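Local coordinates for protein formate dehydrogenase subunit beta (Desulfovibrio gigas, PDB 1H0H) that serves as the electron-transfer subunit of a periplasmic formate dehydrogenase, carrying three [4Fe-4S] clusters for the reversible oxidation of formate to carbon dioxide, at residues C120-P125 and L189-D194. Numbering follows the deposited sequence.
With SF4 (iron/sulfur cluster), chain N.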
ATOM      1  N   CYS B 120      34.860  27.800   4.619  1.00 17.05           N
ATOM      2  CA  CYS B 120      34.000  26.785   5.229  1.00 17.32           C
ATOM      3  C   CYS B 120      34.668  25.408   5.279  1.00 16.91           C
ATOM      4  O   CYS B 120      34.906  24.775   4.258  1.00 18.47           O
ATOM      5  CB  CYS B 120      32.682  26.668   4.501  1.00 17.48           C
ATOM      6  SG  CYS B 120      31.640  25.380   5.223  1.00 18.00           S
ATOM      7  N   PRO B 121      34.925  24.924   6.481  1.00 18.03           N
ATOM      8  CA  PRO B 121      35.591  23.629   6.661  1.00 17.68           C
ATOM      9  C   PRO B 121      34.718  22.504   6.141  1.00 17.45           C
ATOM     10  O   PRO B 121      35.215  21.417   5.852  1.00 18.95           O
ATOM     11  CB  PRO B 121      35.715  23.512   8.184  1.00 17.57           C
ATOM     12  CG  PRO B 121      35.540  24.905   8.695  1.00 17.55           C
ATOM     13  CD  PRO B 121      34.594  25.572   7.757  1.00 17.80           C
ATOM     14  N   TYR B 122      33.427  22.776   6.007  1.00 17.83           N
ATOM     15  CA  TYR B 122      32.472  21.762   5.625  1.00 16.59           C
ATOM     16  C   TYR B 122      32.021  21.851   4.173  1.00 16.84           C
ATOM     17  O   TYR B 122      31.165  21.087   3.739  1.00 17.07           O
ATOM     18  CB  TYR B 122      31.266  21.826   6.581  1.00 16.23           C
ATOM     19  CG  TYR B 122      31.723  21.763   8.015  1.00 15.95           C
ATOM     20  CD1 TYR B 122      32.107  20.552   8.572  1.00 15.71           C
ATOM     21  CD2 TYR B 122      31.845  22.915   8.786  1.00 17.04           C
ATOM     22  CE1 TYR B 122      32.549  20.478   9.852  1.00 16.34           C
ATOM     23  CE2 TYR B 122      32.307  22.859  10.080  1.00 16.22           C
ATOM     24  CZ  TYR B 122      32.646  21.628  10.604  1.00 16.88           C
ATOM     25  OH  TYR B 122      33.100  21.511  11.871  1.00 19.42           O
ATOM     26  N   ASP B 123      32.574  22.813   3.454  1.00 17.68           N
ATOM     27  CA  ASP B 123      32.296  23.031   2.044  1.00 17.69           C
ATOM     28  C   ASP B 123      30.806  23.175   1.768  1.00 17.64           C
ATOM     29  O   ASP B 123      30.274  22.541   0.871  1.00 19.91           O
ATOM     30  CB  ASP B 123      32.895  21.903   1.196  1.00 17.61           C
ATOM     31  CG  ASP B 123      32.815  22.205  -0.268  1.00 18.44           C
ATOM     32  OD1 ASP B 123      32.913  23.400  -0.621  1.00 17.24           O
ATOM     33  OD2 ASP B 123      32.626  21.319  -1.125  1.00 18.71           O
ATOM     34  N   VAL B 124      30.141  24.002   2.567  1.00 16.32           N
ATOM     35  CA  VAL B 124      28.701  24.183   2.485  1.00 16.30           C
ATOM     36  C   VAL B 124      28.126  25.285   1.559  1.00 17.03           C
ATOM     37  O   VAL B 124      27.228  24.975   0.774  1.00 19.01           O
ATOM     38  CB  VAL B 124      28.079  24.270   3.907  1.00 16.67           C
ATOM     39  CG1 VAL B 124      26.604  24.686   3.859  1.00 16.48           C
ATOM     40  CG2 VAL B 124      28.237  22.932   4.633  1.00 15.39           C
ATOM     41  N   PRO B 125      28.616  26.527   1.617  1.00 17.40           N
ATOM     42  CA  PRO B 125      28.001  27.644   0.863  1.00 16.86           C
ATOM     43  C   PRO B 125      28.082  27.508  -0.649  1.00 16.42           C
ATOM     44  O   PRO B 125      29.080  27.019  -1.165  1.00 15.35           O
ATOM     45  CB  PRO B 125      28.845  28.867   1.251  1.00 17.20           C
ATOM     46  CG  PRO B 125      29.836  28.434   2.244  1.00 16.35           C
ATOM     47  CD  PRO B 125      29.786  26.962   2.404  1.00 15.26           C
ATOM     48  N   LEU B 189      30.801  12.070  17.768  1.00 17.53           N
ATOM     49  CA  LEU B 189      30.087  13.272  17.409  1.00 16.82           C
ATOM     50  C   LEU B 189      31.031  14.041  16.501  1.00 17.02           C
ATOM     51  O   LEU B 189      32.240  13.948  16.647  1.00 16.50           O
ATOM     52  CB  LEU B 189      29.741  14.090  18.640  1.00 15.77           C
ATOM     53  CG  LEU B 189      28.787  13.378  19.587  1.00 16.05           C
ATOM     54  CD1 LEU B 189      28.506  14.245  20.787  1.00 15.28           C
ATOM     55  CD2 LEU B 189      27.504  13.094  18.808  1.00 17.04           C
ATOM     56  N   CYS B 190      30.473  14.786  15.557  1.00 16.91           N
ATOM     57  CA  CYS B 190      31.286  15.513  14.606  1.00 16.39           C
ATOM     58  C   CYS B 190      31.495  16.955  15.108  1.00 16.29           C
ATOM     59  O   CYS B 190      30.551  17.721  15.229  1.00 16.29           O
ATOM     60  CB  CYS B 190      30.627  15.438  13.221  1.00 17.03           C
ATOM     61  SG  CYS B 190      30.482  13.728  12.564  1.00 17.38           S
ATOM     62  N   ASP B 191      32.737  17.273  15.455  1.00 16.40           N
ATOM     63  CA  ASP B 191      33.134  18.577  15.988  1.00 18.03           C
ATOM     64  C   ASP B 191      32.146  19.146  16.992  1.00 17.03           C
ATOM     65  O   ASP B 191      31.697  20.276  16.841  1.00 16.74           O
ATOM     66  CB  ASP B 191      33.321  19.548  14.828  1.00 17.45           C
ATOM     67  CG  ASP B 191      34.363  19.062  13.850  1.00 18.77           C
ATOM     68  OD1 ASP B 191      35.335  18.379  14.299  1.00 18.69           O
ATOM     69  OD2 ASP B 191      34.300  19.310  12.629  1.00 18.63           O
ATOM     70  N   PRO B 192      31.821  18.381  18.025  1.00 17.78           N
ATOM     71  CA  PRO B 192      30.747  18.780  18.953  1.00 17.89           C
ATOM     72  C   PRO B 192      30.970  20.105  19.690  1.00 18.56           C
ATOM     73  O   PRO B 192      30.002  20.709  20.120  1.00 17.85           O
ATOM     74  CB  PRO B 192      30.711  17.631  19.958  1.00 17.19           C
ATOM     75  CG  PRO B 192      32.083  17.025  19.870  1.00 18.16           C
ATOM     76  CD  PRO B 192      32.402  17.073  18.389  1.00 17.61           C
ATOM     77  N   ASP B 193      32.212  20.553  19.822  1.00 19.16           N
ATOM     78  CA  ASP B 193      32.474  21.807  20.515  1.00 20.97           C
ATOM     79  C   ASP B 193      32.427  23.045  19.611  1.00 21.37           C
ATOM     80  O   ASP B 193      32.420  24.181  20.113  1.00 21.86           O
ATOM     81  CB  ASP B 193      33.851  21.754  21.165  1.00 21.96           C
ATOM     82  CG  ASP B 193      33.959  20.673  22.224  1.00 24.41           C
ATOM     83  OD1 ASP B 193      32.939  20.348  22.869  1.00 23.72           O
ATOM     84  OD2 ASP B 193      35.042  20.091  22.482  1.00 26.10           O
ATOM     85  N   ASP B 194      32.405  22.842  18.297  1.00 20.06           N
ATOM     86  CA  ASP B 194      32.536  23.978  17.373  1.00 19.28           C
ATOM     87  C   ASP B 194      31.312  24.366  16.549  1.00 18.04           C
ATOM     88  O   ASP B 194      31.279  25.460  15.938  1.00 16.79           O
ATOM     89  CB  ASP B 194      33.706  23.734  16.416  1.00 22.30           C
ATOM     90  CG  ASP B 194      34.983  23.311  17.130  1.00 23.87           C
ATOM     91  OD1 ASP B 194      35.499  24.107  17.916  1.00 24.54           O
ATOM     92  OD2 ASP B 194      35.559  22.208  16.948  1.00 26.32           O
TER
HETATM   93 FE1  SF4 N1013      30.393  26.657   6.599  1.00 17.36          FE
HETATM   94 FE2  SF4 N1013      27.845  26.972   7.610  1.00 17.49          FE
HETATM   95 FE3  SF4 N1013      30.138  26.985   9.329  1.00 17.77          FE
HETATM   96 FE4  SF4 N1013      29.710  29.084   7.583  1.00 17.28          FE
HETATM   97  S1  SF4 N1013      28.373  28.501   9.449  1.00 17.91           S
HETATM   98  S2  SF4 N1013      31.635  28.084   7.886  1.00 18.19           S
HETATM   99  S3  SF4 N1013      28.732  27.956   5.750  1.00 19.34           S
HETATM  100  S4  SF4 N1013      29.280  25.179   8.039  1.00 17.78           S
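Tyr122 and Asp191 make the whole direct contact between 120-125, a Cys-Pro cluster-binding loop of the ferredoxin-like dicluster domain, and 189-194, which leaves strand 188-189 on the way to strand 197-201. One hydrogen bond joins them: the phenol OH of Tyr122 donates to OD2 of Asp191 at 2.6 Å. The carboxylate oxygen sits at the hydroxyl-bearing edge of the ring, near its plane, whereas the hydroxyl meets OD2 on the anti side, 25° out of the carboxylate plane; ring and carboxylate are turned 56° apart. With the nearest CA atoms, those of Tyr122 and Asp191, 10.9 Å apart, the span is bridged by two side chains arriving from opposite directions. In Asp191, CG stands anti to the carbonyl carbon and beside the backbone N, which carries the carboxylate out toward the tyrosine hydroxyl. OD2 has a second donor in the backbone N of Ala214, the last residue of the chain, and this amide would probably help fix the carboxylate's rotation.

At its other end the tyrosine borders the iron-sulfur cluster, with CD2 3.5 Å from S4 in an oblique approach, and CB of Pro121 lies 3.9 Å above one ring face, offset toward the rim. The ring also passes close to Cys75, another ligand of this cluster, and packs on Arg73 and Val195. The tyrosine sits at the third position of a type I turn from Cys120 to Asp123, closed by the bond from Asp123 N to Cys120 O. Cys120 binds iron FE1 through SG, and CD of Pro125 rests against sulfide S3. Two amides converge on the thiolate, probably stabilising its negative charge: Tyr122 N donates weakly, while Val124 N reaches Cys120 SG at 3.3 Å along a nearly straight 167° path.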